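PDB 5IKY: oxalate biosynthetic component 1 from Burkholderia thailandensis, which makes oxalate in quorum sensing-dependent oxalogenesis, acting as a bifunctional enzyme with a serine hydrolase activity and an additional lyase activity. Local coordinates for residues K3-T8 and R511-V516; L217-A222 and Q500-R505; V552-I557 and L722-R727; L682-L687 and R727-E732. All blocks are in the same frame, centred on the assembly; numbering follows the deposited sequence.

Contact 1: residues K3-T8 and R511-V516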
loop_
_atom_site.group_PDB
_atom_site.type_symbol
_atom_site.label_atom_id
_atom_site.label_comp_id
_atom_site.label_asym_id
_atom_site.label_seq_id
_atom_site.Cartn_x
_atom_site.Cartn_y
_atom_site.Cartn_z
ATOM N N LYS A 3 21.567 -8.665 2.998
ATOM C CA LYS A 3 20.733 -9.862 2.917
ATOM C C LYS A 3 19.250 -9.505 2.958
ATOM O O LYS A 3 18.804 -8.765 3.836
ATOM C CB LYS A 3 21.071 -10.828 4.055
ATOM C CG LYS A 3 20.148 -12.035 4.145
ATOM C CD LYS A 3 20.148 -12.840 2.852
ATOM C CE LYS A 3 19.214 -14.039 2.946
ATOM N NZ LYS A 3 19.090 -14.759 1.648
ATOM N N THR A 4 18.488 -10.027 2.002
ATOM C CA THR A 4 17.052 -9.768 1.945
ATOM C C THR A 4 16.247 -11.043 1.730
ATOM O O THR A 4 16.684 -11.957 1.033
ATOM C CB THR A 4 16.688 -8.778 0.814
ATOM O OG1 THR A 4 17.011 -9.360 -0.455
ATOM C CG2 THR A 4 17.428 -7.458 0.976
ATOM N N PHE A 5 15.067 -11.091 2.338
ATOM C CA PHE A 5 14.094 -12.142 2.067
ATOM C C PHE A 5 12.879 -11.538 1.382
ATOM O O PHE A 5 12.599 -10.354 1.556
ATOM C CB PHE A 5 13.652 -12.840 3.357
ATOM C CG PHE A 5 14.697 -13.721 3.970
ATOM C CD1 PHE A 5 15.021 -14.937 3.394
ATOM C CD2 PHE A 5 15.327 -13.352 5.148
ATOM C CE1 PHE A 5 15.971 -15.761 3.968
ATOM C CE2 PHE A 5 16.280 -14.171 5.727
ATOM C CZ PHE A 5 16.603 -15.377 5.135
ATOM N N TYR A 6 12.153 -12.338 0.610
ATOM C CA TYR A 6 10.824 -11.916 0.189
ATOM C C TYR A 6 9.789 -12.717 0.972
ATOM O O TYR A 6 9.945 -13.920 1.172
ATOM C CB TYR A 6 10.624 -12.062 -1.326
ATOM C CG TYR A 6 10.607 -13.475 -1.873
ATOM C CD1 TYR A 6 9.428 -14.212 -1.921
ATOM C CD2 TYR A 6 11.759 -14.052 -2.387
ATOM C CE1 TYR A 6 9.407 -15.494 -2.435
ATOM C CE2 TYR A 6 11.749 -15.333 -2.906
ATOM C CZ TYR A 6 10.572 -16.049 -2.928
ATOM O OH TYR A 6 10.566 -17.326 -3.445
ATOM N N ILE A 7 8.749 -12.037 1.441
ATOM C CA ILE A 7 7.762 -12.664 2.308
ATOM C C ILE A 7 6.512 -13.086 1.551
ATOM O O ILE A 7 5.889 -12.282 0.855
ATOM C CB ILE A 7 7.343 -11.729 3.460
ATOM C CG1 ILE A 7 8.547 -11.394 4.342
ATOM C CG2 ILE A 7 6.238 -12.365 4.297
ATOM C CD1 ILE A 7 8.216 -10.444 5.473
ATOM N N THR A 8 6.157 -14.359 1.691
ATOM C CA THR A 8 4.907 -14.874 1.154
ATOM C C THR A 8 3.871 -14.942 2.267
ATOM O O THR A 8 4.156 -15.438 3.357
ATOM C CB THR A 8 5.081 -16.273 0.528
ATOM O OG1 THR A 8 6.036 -16.211 -0.540
ATOM C CG2 THR A 8 3.754 -16.787 -0.009
ATOM N N ARG A 511 17.702 -7.984 12.918
ATOM C CA ARG A 511 18.942 -8.628 12.504
ATOM C C ARG A 511 19.624 -7.901 11.348
ATOM O O ARG A 511 20.637 -8.366 10.826
ATOM C CB ARG A 511 18.668 -10.078 12.110
ATOM C CG ARG A 511 17.920 -10.866 13.166
ATOM C CD ARG A 511 17.235 -12.073 12.556
ATOM N NE ARG A 511 16.465 -12.820 13.546
ATOM C CZ ARG A 511 16.913 -13.899 14.176
ATOM N NH1 ARG A 511 18.128 -14.365 13.915
ATOM N NH2 ARG A 511 16.144 -14.517 15.062
ATOM N N GLY A 512 19.065 -6.764 10.948
ATOM C CA GLY A 512 19.613 -6.000 9.841
ATOM C C GLY A 512 19.295 -6.613 8.488
ATOM O O GLY A 512 19.936 -6.299 7.486
ATOM N N ILE A 513 18.296 -7.489 8.461
ATOM C CA ILE A 513 17.872 -8.130 7.222
ATOM C C ILE A 513 16.648 -7.430 6.645
ATOM O O ILE A 513 15.628 -7.290 7.320
ATOM C CB ILE A 513 17.551 -9.614 7.441
ATOM C CG1 ILE A 513 18.760 -10.329 8.044
ATOM C CG2 ILE A 513 17.123 -10.268 6.135
ATOM C CD1 ILE A 513 18.496 -11.770 8.395
ATOM N N GLY A 514 16.752 -6.992 5.394
ATOM C CA GLY A 514 15.660 -6.289 4.744
ATOM C C GLY A 514 14.683 -7.220 4.053
ATOM O O GLY A 514 14.898 -8.431 3.992
ATOM N N ILE A 515 13.595 -6.655 3.537
ATOM C CA ILE A 515 12.619 -7.441 2.793
ATOM C C ILE A 515 12.413 -6.878 1.393
ATOM O O ILE A 515 12.664 -5.699 1.144
ATOM C CB ILE A 515 11.259 -7.508 3.519
ATOM C CG1 ILE A 515 10.638 -6.117 3.635
ATOM C CG2 ILE A 515 11.421 -8.134 4.889
ATOM C CD1 ILE A 515 9.280 -6.114 4.309
ATOM N N VAL A 516 11.960 -7.730 0.482
ATOM C CA VAL A 516 11.741 -7.332 -0.903
ATOM C C VAL A 516 10.262 -7.079 -1.175
ATOM O O VAL A 516 9.419 -7.941 -0.923
ATOM C CB VAL A 516 12.259 -8.405 -1.882
ATOM C CG1 VAL A 516 12.072 -7.950 -3.320
ATOM C CG2 VAL A 516 13.721 -8.714 -1.603
#
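V516 N donates to F5 O at 2.9 Å, the shortest of three backbone hydrogen bonds that join 3-8 to 511-516. F5 also uses its own amide, F5 N reaching G514 O at 3.1 Å, so one residue is gripped through both N-H and C=O by the residues flanking I515. G514 N completes the ladder on K3 O. This stagger, with T4 opposite G514 and F5 opposite I515, is the register of a parallel bridge. Short CA-H...O approaches supplement it, I515 CA lying 3.2 Å from F5 O.

Strand 4-9 belongs to a closed ring of eight parallel strands, consistent with the TIM-barrel fold of the beta-keto acid cleavage family. Strand 514-515 is an extra piece on its first residues; further along, I7 bonds to A222 and V223, while Y6 and T8 bond toward strand 471-474.

Packing differs on the two faces. On the face of F5 and I515, I513 CG2 comes obliquely to the F5 ring, 3.7 Å from CD2, because CG2 stands anti to the backbone N (chi1 of I513, to CG1, -56°). K3 CE lies over one face of the same F5 ring, 3.6 Å above its plane and offset toward the rim, while K3 NZ bonds to L469 O. I7 CD1 meets I515 CG2 at 4.0 Å, and helix 497-510 covers this side through L504, R505 and L508. On the face of T4, V516 CG2 touches T4 OG1 at 3.5 Å, the two side chains crossing at about a right angle.

Contact 2: residues L217-A222 and Q500-R505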
loop_
_atom_site.group_PDB
_atom_site.type_symbol
_atom_site.label_atom_id
_atom_site.label_comp_id
_atom_site.label_asym_id
_atom_site.label_seq_id
_atom_site.Cartn_x
_atom_site.Cartn_y
_atom_site.Cartn_z
ATOM N N LEU A 217 -0.071 -7.346 2.678
ATOM C CA LEU A 217 0.746 -6.616 1.714
ATOM C C LEU A 217 1.294 -5.303 2.278
ATOM O O LEU A 217 2.446 -4.948 2.021
ATOM C CB LEU A 217 -0.061 -6.346 0.441
ATOM C CG LEU A 217 -0.309 -7.587 -0.421
ATOM C CD1 LEU A 217 -1.500 -7.389 -1.347
ATOM C CD2 LEU A 217 0.940 -7.933 -1.219
ATOM N N ARG A 218 0.482 -4.585 3.050
ATOM C CA ARG A 218 0.928 -3.305 3.592
ATOM C C ARG A 218 1.921 -3.504 4.734
ATOM O O ARG A 218 2.635 -2.576 5.113
ATOM C CB ARG A 218 -0.261 -2.456 4.057
ATOM C CG ARG A 218 -1.009 -2.971 5.273
ATOM C CD ARG A 218 -2.098 -1.977 5.673
ATOM N NE ARG A 218 -2.815 -2.363 6.887
ATOM C CZ ARG A 218 -4.109 -2.666 6.926
ATOM N NH1 ARG A 218 -4.679 -3.003 8.076
ATOM N NH2 ARG A 218 -4.835 -2.632 5.818
ATOM N N GLU A 219 1.974 -4.720 5.271
ATOM C CA GLU A 219 2.937 -5.037 6.320
ATOM C C GLU A 219 4.265 -5.530 5.751
ATOM O O GLU A 219 5.225 -5.728 6.493
ATOM C CB GLU A 219 2.369 -6.080 7.286
ATOM C CG GLU A 219 1.249 -5.560 8.188
ATOM C CD GLU A 219 1.730 -4.567 9.240
ATOM O OE1 GLU A 219 2.954 -4.337 9.347
ATOM O OE2 GLU A 219 0.874 -4.016 9.966
ATOM N N GLY A 220 4.320 -5.737 4.438
ATOM C CA GLY A 220 5.576 -6.070 3.792
ATOM C C GLY A 220 5.600 -7.310 2.917
ATOM O O GLY A 220 6.613 -7.590 2.285
ATOM N N ALA A 221 4.501 -8.055 2.873
ATOM C CA ALA A 221 4.442 -9.249 2.033
ATOM C C ALA A 221 4.518 -8.875 0.559
ATOM O O ALA A 221 3.931 -7.880 0.133
ATOM C CB ALA A 221 3.173 -10.044 2.312
ATOM N N ALA A 222 5.244 -9.676 -0.216
ATOM C CA ALA A 222 5.374 -9.446 -1.648
ATOM C C ALA A 222 4.492 -10.404 -2.439
ATOM O O ALA A 222 4.058 -10.091 -3.547
ATOM C CB ALA A 222 6.826 -9.589 -2.078
ATOM N N GLN A 500 1.137 -11.537 11.602
ATOM C CA GLN A 500 2.307 -12.407 11.543
ATOM C C GLN A 500 3.388 -11.868 10.608
ATOM O O GLN A 500 4.579 -12.049 10.862
ATOM C CB GLN A 500 1.892 -13.812 11.110
ATOM C CG GLN A 500 1.092 -14.563 12.162
ATOM C CD GLN A 500 0.341 -15.741 11.584
ATOM O OE1 GLN A 500 0.022 -15.759 10.397
ATOM N NE2 GLN A 500 0.055 -16.735 12.419
ATOM N N VAL A 501 2.975 -11.211 9.527
ATOM C CA VAL A 501 3.923 -10.578 8.618
ATOM C C VAL A 501 4.654 -9.450 9.340
ATOM O O VAL A 501 5.857 -9.258 9.162
ATOM C CB VAL A 501 3.227 -10.027 7.358
ATOM C CG1 VAL A 501 4.212 -9.258 6.496
ATOM C CG2 VAL A 501 2.604 -11.160 6.561
ATOM N N ARG A 502 3.916 -8.718 10.168
ATOM C CA ARG A 502 4.494 -7.644 10.962
ATOM C C ARG A 502 5.546 -8.191 11.918
ATOM O O ARG A 502 6.634 -7.631 12.052
ATOM C CB ARG A 502 3.408 -6.905 11.743
ATOM C CG ARG A 502 3.931 -5.751 12.578
ATOM C CD ARG A 502 2.812 -5.075 13.352
ATOM N NE ARG A 502 3.287 -3.889 14.057
ATOM C CZ ARG A 502 3.349 -2.677 13.516
ATOM N NH1 ARG A 502 2.969 -2.489 12.260
ATOM N NH2 ARG A 502 3.794 -1.651 14.230
ATOM N N TRP A 503 5.211 -9.294 12.578
ATOM C CA TRP A 503 6.137 -9.955 13.485
ATOM C C TRP A 503 7.398 -10.409 12.751
ATOM O O TRP A 503 8.512 -10.203 13.232
ATOM C CB TRP A 503 5.460 -11.149 14.161
ATOM C CG TRP A 503 6.424 -12.081 14.828
ATOM C CD1 TRP A 503 6.941 -11.965 16.087
ATOM C CD2 TRP A 503 6.994 -13.269 14.268
ATOM N NE1 TRP A 503 7.795 -13.009 16.346
ATOM C CE2 TRP A 503 7.847 -13.823 15.244
ATOM C CE3 TRP A 503 6.867 -13.918 13.036
ATOM C CZ2 TRP A 503 8.567 -14.997 15.027
ATOM C CZ3 TRP A 503 7.583 -15.084 12.821
ATOM C CH2 TRP A 503 8.422 -15.611 13.812
ATOM N N LEU A 504 7.215 -11.020 11.585
ATOM C CA LEU A 504 8.335 -11.502 10.783
ATOM C C LEU A 504 9.214 -10.354 10.299
ATOM O O LEU A 504 10.442 -10.452 10.315
ATOM C CB LEU A 504 7.828 -12.312 9.588
ATOM C CG LEU A 504 8.888 -12.844 8.619
ATOM C CD1 LEU A 504 9.912 -13.691 9.352
ATOM C CD2 LEU A 504 8.243 -13.637 7.494
ATOM N N ARG A 505 8.580 -9.265 9.870
ATOM C CA ARG A 505 9.306 -8.100 9.377
ATOM C C ARG A 505 10.166 -7.460 10.462
ATOM O O ARG A 505 11.334 -7.154 10.229
ATOM C CB ARG A 505 8.337 -7.059 8.807
ATOM C CG ARG A 505 9.007 -5.739 8.452
ATOM C CD ARG A 505 8.067 -4.798 7.715
ATOM N NE ARG A 505 6.823 -4.562 8.442
ATOM C CZ ARG A 505 6.680 -3.658 9.406
ATOM N NH1 ARG A 505 7.708 -2.905 9.770
ATOM N NH2 ARG A 505 5.509 -3.512 10.011
#
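A Schellman motif ends helix 206-218, and E219, just before its positive-phi residue G220, meets V501, R502 and R505 on helix 497-510. Both helices pack outside the TIM-barrel-like sheet, where A221 and L504 also touch strand 4-9. G220 leaves helical geometry with positive phi (127°), and G220 N still reaches back to L217 O at 3.2 Å.

R505 takes E219 side-on with two nitrogens, one to each of two acceptors. R505 NE donates to the backbone atom E219 O at 2.8 Å, and R505 NH2 to the carboxylate atom E219 OE1, also at 2.8 Å. The carboxylate and this guanidinium are nearly coplanar, 11° apart, and OE1 is approached nearly along its C-O bond. Two bonds from one arginine thus grip the backbone at the helix end and help hold the carboxylate in its rotation. R502 is turned quite differently: its plane stands 89° from the carboxylate, and its bonds through NH1 to OE1 and OE2 are weak. Second partners hold both guanidinium groups, R505 by E509 and R502 by D1018.

Apart from the charges, V501 CG1 packs 3.8 Å from E219 CB and 3.7 Å from E219 O.

Contact 3: residues V552-I557 and L722-R727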
loop_
_atom_site.group_PDB
_atom_site.type_symbol
_atom_site.label_atom_id
_atom_site.label_comp_id
_atom_site.label_asym_id
_atom_site.label_seq_id
_atom_site.Cartn_x
_atom_site.Cartn_y
_atom_site.Cartn_z
ATOM N N VAL A 552 17.178 17.325 -30.526
ATOM C CA VAL A 552 16.241 16.301 -30.975
ATOM C C VAL A 552 14.858 16.898 -31.251
ATOM O O VAL A 552 14.415 17.821 -30.563
ATOM C CB VAL A 552 16.133 15.151 -29.941
ATOM C CG1 VAL A 552 15.482 15.637 -28.657
ATOM C CG2 VAL A 552 15.375 13.967 -30.520
ATOM N N SER A 553 14.191 16.382 -32.279
ATOM C CA SER A 553 12.878 16.882 -32.674
ATOM C C SER A 553 11.771 15.973 -32.169
ATOM O O SER A 553 12.003 14.798 -31.884
ATOM C CB SER A 553 12.785 17.009 -34.195
ATOM O OG SER A 553 12.738 15.730 -34.804
ATOM N N ALA A 554 10.565 16.522 -32.068
ATOM C CA ALA A 554 9.408 15.751 -31.625
ATOM C C ALA A 554 9.053 14.658 -32.630
ATOM O O ALA A 554 8.637 13.562 -32.246
ATOM C CB ALA A 554 8.225 16.665 -31.397
ATOM N N ASP A 555 9.220 14.958 -33.915
ATOM C CA ASP A 555 8.956 13.984 -34.968
ATOM C C ASP A 555 9.842 12.751 -34.823
ATOM O O ASP A 555 9.385 11.624 -35.012
ATOM C CB ASP A 555 9.159 14.614 -36.347
ATOM C CG ASP A 555 8.018 15.529 -36.741
ATOM O OD1 ASP A 555 6.917 15.390 -36.165
ATOM O OD2 ASP A 555 8.218 16.384 -37.630
ATOM N N THR A 556 11.108 12.974 -34.484
ATOM C CA THR A 556 12.049 11.879 -34.285
ATOM C C THR A 556 11.649 11.042 -33.072
ATOM O O THR A 556 11.666 9.812 -33.120
ATOM C CB THR A 556 13.490 12.398 -34.106
ATOM O OG1 THR A 556 13.862 13.179 -35.248
ATOM C CG2 THR A 556 14.462 11.242 -33.952
ATOM N N ILE A 557 11.281 11.718 -31.988
ATOM C CA ILE A 557 10.834 11.043 -30.774
ATOM C C ILE A 557 9.576 10.221 -31.037
ATOM O O ILE A 557 9.495 9.052 -30.657
ATOM C CB ILE A 557 10.557 12.049 -29.643
ATOM C CG1 ILE A 557 11.828 12.832 -29.307
ATOM C CG2 ILE A 557 10.030 11.337 -28.410
ATOM C CD1 ILE A 557 11.620 13.916 -28.269
ATOM N N LEU A 722 9.613 12.584 -23.578
ATOM C CA LEU A 722 8.180 12.361 -23.738
ATOM C C LEU A 722 7.400 13.669 -23.664
ATOM O O LEU A 722 6.516 13.920 -24.483
ATOM C CB LEU A 722 7.667 11.387 -22.677
ATOM C CG LEU A 722 8.099 9.932 -22.851
ATOM C CD1 LEU A 722 7.586 9.074 -21.703
ATOM C CD2 LEU A 722 7.613 9.403 -24.187
ATOM N N TYR A 723 7.730 14.501 -22.681
ATOM C CA TYR A 723 7.066 15.793 -22.532
ATOM C C TYR A 723 7.476 16.761 -23.635
ATOM O O TYR A 723 6.735 17.684 -23.962
ATOM C CB TYR A 723 7.361 16.398 -21.160
ATOM C CG TYR A 723 6.402 15.932 -20.090
ATOM C CD1 TYR A 723 5.050 16.239 -20.169
ATOM C CD2 TYR A 723 6.844 15.185 -19.004
ATOM C CE1 TYR A 723 4.163 15.812 -19.202
ATOM C CE2 TYR A 723 5.964 14.757 -18.027
ATOM C CZ TYR A 723 4.623 15.077 -18.131
ATOM O OH TYR A 723 3.737 14.659 -17.166
ATOM N N HIS A 724 8.660 16.548 -24.201
ATOM C CA HIS A 724 9.115 17.337 -25.339
ATOM C C HIS A 724 8.166 17.150 -26.518
ATOM O O HIS A 724 7.693 18.120 -27.109
ATOM C CB HIS A 724 10.539 16.942 -25.732
ATOM C CG HIS A 724 11.135 17.797 -26.807
ATOM N ND1 HIS A 724 10.693 17.773 -28.113
ATOM C CD2 HIS A 724 12.147 18.694 -26.770
ATOM C CE1 HIS A 724 11.403 18.624 -28.831
ATOM N NE2 HIS A 724 12.294 19.195 -28.041
ATOM N N ALA A 725 7.893 15.892 -26.852
ATOM C CA ALA A 725 6.967 15.572 -27.930
ATOM C C ALA A 725 5.550 15.989 -27.557
ATOM O O ALA A 725 4.773 16.424 -28.409
ATOM C CB ALA A 725 7.018 14.086 -28.252
ATOM N N LEU A 726 5.223 15.856 -26.275
ATOM C CA LEU A 726 3.901 16.207 -25.774
ATOM C C LEU A 726 3.686 17.714 -25.862
ATOM O O LEU A 726 2.581 18.174 -26.141
ATOM C CB LEU A 726 3.728 15.721 -24.332
ATOM C CG LEU A 726 2.314 15.384 -23.849
ATOM C CD1 LEU A 726 2.379 14.421 -22.674
ATOM C CD2 LEU A 726 1.545 16.635 -23.460
ATOM N N ARG A 727 4.749 18.476 -25.625
ATOM C CA ARG A 727 4.688 19.929 -25.730
ATOM C C ARG A 727 4.404 20.355 -27.165
ATOM O O ARG A 727 3.535 21.189 -27.416
ATOM C CB ARG A 727 5.994 20.565 -25.248
ATOM C CG ARG A 727 6.045 22.079 -25.409
ATOM C CD ARG A 727 7.478 22.572 -25.541
ATOM N NE ARG A 727 8.242 21.748 -26.475
ATOM C CZ ARG A 727 8.125 21.806 -27.798
ATOM N NH1 ARG A 727 8.860 21.013 -28.565
ATOM N NH2 ARG A 727 7.273 22.654 -28.358
#
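A554 and A725 bring two helices of the cap domain to near backbone contact, their CA atoms only 4.4 Å apart. The first turn of helix 554-560 lies against the middle of helix 715-734, and no hydrogen bond spans the two segments; the evidence is of packing alone. A554 CB rests 3.8 Å from A725 CA, a closeness possible because both residues end at CB. I557, one turn further on, extends the same patch, with CG2 placed 4.1 Å from A725 CB.

H724 supplies the larger side chain. Its CG is anti to the backbone N (chi1 -174°), which starts the ring off toward 552-557. I557 crosses this side chain at about a right angle and sets CD1 4.0 Å from ND1, an approach oblique to the ring. Farther out, H724 CE1 lies 3.6 Å from V552 O, where the chain is about to enter the helix, and 3.9 Å from A554 N. S553, between these two, occupies the N-cap position, and I557 N closes the opening turn on S553 O at 3.2 Å.

What positions this first shell comes from several directions. V552 and I557 also touch L721, a further residue of helix 715-734, while A725 reaches L687 of helix 682-690. The H724 ring makes an edge-to-face stack with H854 of helix 849-860. R727, one turn after H724 on the same helix, turns the edge of its guanidinium to one face of the imidazole: R727 NH1 stands 3.5 Å above the plane of the H724 ring, offset toward its rim.

Contact 4: residues L682-L687 and R727-E732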
loop_
_atom_site.group_PDB
_atom_site.type_symbol
_atom_site.label_atom_id
_atom_site.label_comp_id
_atom_site.label_asym_id
_atom_site.label_seq_id
_atom_site.Cartn_x
_atom_site.Cartn_y
_atom_site.Cartn_z
ATOM N N LEU A 682 -4.003 10.449 -31.908
ATOM C CA LEU A 682 -3.616 9.212 -31.227
ATOM C C LEU A 682 -2.242 9.267 -30.529
ATOM O O LEU A 682 -2.143 8.898 -29.358
ATOM C CB LEU A 682 -3.656 8.038 -32.215
ATOM C CG LEU A 682 -3.184 6.670 -31.718
ATOM C CD1 LEU A 682 -4.039 6.191 -30.557
ATOM C CD2 LEU A 682 -3.199 5.658 -32.855
ATOM N N PRO A 683 -1.179 9.726 -31.227
ATOM C CA PRO A 683 0.123 9.728 -30.544
ATOM C C PRO A 683 0.172 10.635 -29.313
ATOM O O PRO A 683 0.906 10.336 -28.371
ATOM C CB PRO A 683 1.086 10.241 -31.620
ATOM C CG PRO A 683 0.405 9.953 -32.909
ATOM C CD PRO A 683 -1.048 10.164 -32.630
ATOM N N LEU A 684 -0.593 11.722 -29.323
ATOM C CA LEU A 684 -0.642 12.617 -28.172
ATOM C C LEU A 684 -1.283 11.919 -26.976
ATOM O O LEU A 684 -0.825 12.066 -25.842
ATOM C CB LEU A 684 -1.400 13.901 -28.516
ATOM C CG LEU A 684 -1.648 14.895 -27.376
ATOM C CD1 LEU A 684 -0.366 15.191 -26.613
ATOM C CD2 LEU A 684 -2.242 16.180 -27.927
ATOM N N ARG A 685 -2.337 11.153 -27.232
ATOM C CA ARG A 685 -3.014 10.421 -26.168
ATOM C C ARG A 685 -2.100 9.337 -25.614
ATOM O O ARG A 685 -2.150 9.021 -24.423
ATOM C CB ARG A 685 -4.327 9.813 -26.671
ATOM C CG ARG A 685 -5.312 10.836 -27.228
ATOM C CD ARG A 685 -6.733 10.285 -27.283
ATOM N NE ARG A 685 -6.841 9.109 -28.141
ATOM C CZ ARG A 685 -7.101 9.154 -29.444
ATOM N NH1 ARG A 685 -7.278 10.321 -30.047
ATOM N NH2 ARG A 685 -7.178 8.029 -30.144
ATOM N N CYS A 686 -1.260 8.777 -26.480
ATOM C CA CYS A 686 -0.309 7.751 -26.068
ATOM C C CYS A 686 0.745 8.334 -25.137
ATOM O O CYS A 686 1.067 7.744 -24.104
ATOM C CB CYS A 686 0.364 7.114 -27.282
ATOM S SG CYS A 686 1.637 5.892 -26.863
ATOM N N LEU A 687 1.279 9.492 -25.516
ATOM C CA LEU A 687 2.276 10.186 -24.707
ATOM C C LEU A 687 1.731 10.503 -23.321
ATOM O O LEU A 687 2.424 10.330 -22.317
ATOM C CB LEU A 687 2.730 11.474 -25.396
ATOM C CG LEU A 687 3.555 11.321 -26.675
ATOM C CD1 LEU A 687 3.726 12.666 -27.360
ATOM C CD2 LEU A 687 4.904 10.701 -26.367
ATOM N N ARG A 727 4.749 18.476 -25.625
ATOM C CA ARG A 727 4.688 19.929 -25.730
ATOM C C ARG A 727 4.404 20.355 -27.165
ATOM O O ARG A 727 3.535 21.189 -27.416
ATOM C CB ARG A 727 5.994 20.565 -25.248
ATOM C CG ARG A 727 6.045 22.079 -25.409
ATOM C CD ARG A 727 7.478 22.572 -25.541
ATOM N NE ARG A 727 8.242 21.748 -26.475
ATOM C CZ ARG A 727 8.125 21.806 -27.798
ATOM N NH1 ARG A 727 8.860 21.013 -28.565
ATOM N NH2 ARG A 727 7.273 22.654 -28.358
ATOM N N GLU A 728 5.148 19.771 -28.099
ATOM C CA GLU A 728 5.010 20.078 -29.519
ATOM C C GLU A 728 3.595 19.821 -30.030
ATOM O O GLU A 728 3.014 20.659 -30.720
ATOM C CB GLU A 728 6.009 19.255 -30.332
ATOM C CG GLU A 728 5.784 19.304 -31.835
ATOM C CD GLU A 728 6.657 20.332 -32.521
ATOM O OE1 GLU A 728 7.285 21.148 -31.814
ATOM O OE2 GLU A 728 6.720 20.319 -33.769
ATOM N N LEU A 729 3.047 18.661 -29.687
ATOM C CA LEU A 729 1.727 18.265 -30.166
ATOM C C LEU A 729 0.609 19.093 -29.533
ATOM O O LEU A 729 -0.409 19.360 -30.170
ATOM C CB LEU A 729 1.488 16.778 -29.900
ATOM C CG LEU A 729 2.323 15.795 -30.723
ATOM C CD1 LEU A 729 2.022 14.367 -30.313
ATOM C CD2 LEU A 729 2.071 15.990 -32.209
ATOM N N THR A 730 0.801 19.493 -28.281
ATOM C CA THR A 730 -0.211 20.264 -27.569
ATOM C C THR A 730 -0.253 21.706 -28.067
ATOM O O THR A 730 -1.328 22.283 -28.234
ATOM C CB THR A 730 0.035 20.249 -26.050
ATOM O OG1 THR A 730 0.002 18.897 -25.574
ATOM C CG2 THR A 730 -1.031 21.055 -25.326
ATOM N N LEU A 731 0.922 22.279 -28.311
ATOM C CA LEU A 731 1.024 23.649 -28.803
ATOM C C LEU A 731 0.342 23.805 -30.154
ATOM O O LEU A 731 -0.354 24.792 -30.395
ATOM C CB LEU A 731 2.488 24.075 -28.907
ATOM C CG LEU A 731 3.166 24.437 -27.586
ATOM C CD1 LEU A 731 4.652 24.645 -27.789
ATOM C CD2 LEU A 731 2.527 25.682 -26.994
ATOM N N GLU A 732 0.541 22.827 -31.029
ATOM C CA GLU A 732 -0.081 22.850 -32.345
ATOM C C GLU A 732 -1.603 22.837 -32.213
ATOM O O GLU A 732 -2.313 23.494 -32.978
ATOM C CB GLU A 732 0.401 21.667 -33.188
ATOM C CG GLU A 732 -0.646 21.072 -34.115
ATOM C CD GLU A 732 -0.100 19.924 -34.943
ATOM O OE1 GLU A 732 0.746 19.165 -34.421
ATOM O OE2 GLU A 732 -0.510 19.786 -36.117
#
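L729 holds CG anti to its carbonyl carbon (chi1 -69°), whereas L684 opposite holds CG anti to its backbone N (chi1 175°). From these starting positions of CG the two side chains run alongside each other in opposing senses, each ending near the base of the other. L729 CD1 comes within 3.8 Å of L684 CA and 3.9 Å of L684 CB. In return, L684 CD1 lies 4.1 Å from L729 CB.

The same methyl of L729 has two further neighbours. L687 CD1 meets L729 CD1 at 3.8 Å, with the side chains crossing at about a right angle, and P683 CB approaches it more loosely at 4.4 Å. One branch therefore touches residues on successive turns of helix 682-690, and of the residues in both segments L729 has the most surface buried by the contact. T730 adds an apolar approach from a polar residue: its OG1 is 3.9 Å from L684 CD1, but its polar partner is L726 O, one turn back in its own helix.

The backbones stay well separated, since the axes of 682-687 and 727-732 approach no closer than 10.0 Å and the nearest CA pair, L684 with L729, is 6.4 Å apart. Interdigitated leucines, not backbone proximity, fill the interface. L558 of helix 554-560 touches P683, L687 and L729, so a third helix covers the junction, while R685 is bound by E572 of helix 562-579. With a signed crossing angle of -130°, between perpendicular and antiparallel, the pair is an inclined helix-helix packing, made mainly by leucines, within the helical cap domain.

How the contacts relate
From the N terminus, 3-8 waits for a partner some five hundred residues on. Within that span contact 2 opens at 217-222 and closes at 500-505, shortly before 511-516 closes contact 1; contact 2 is thus enclosed by contact 1. Their centres are 10 Å apart, joined by a probable hydrogen bond from A222 N to I7 O; contact 1 ties the first barrel strand to the short strand 514-515, and contact 2 ties the end of helix 206-218 to helix 497-510. Later, 552-557 opens contact 3 and 682-687 opens contact 4; these cross, closing in turn on helix 715-734 and sharing R727. This cap-domain pair lies 41 to 43 Å, centre to centre, from the barrel pair.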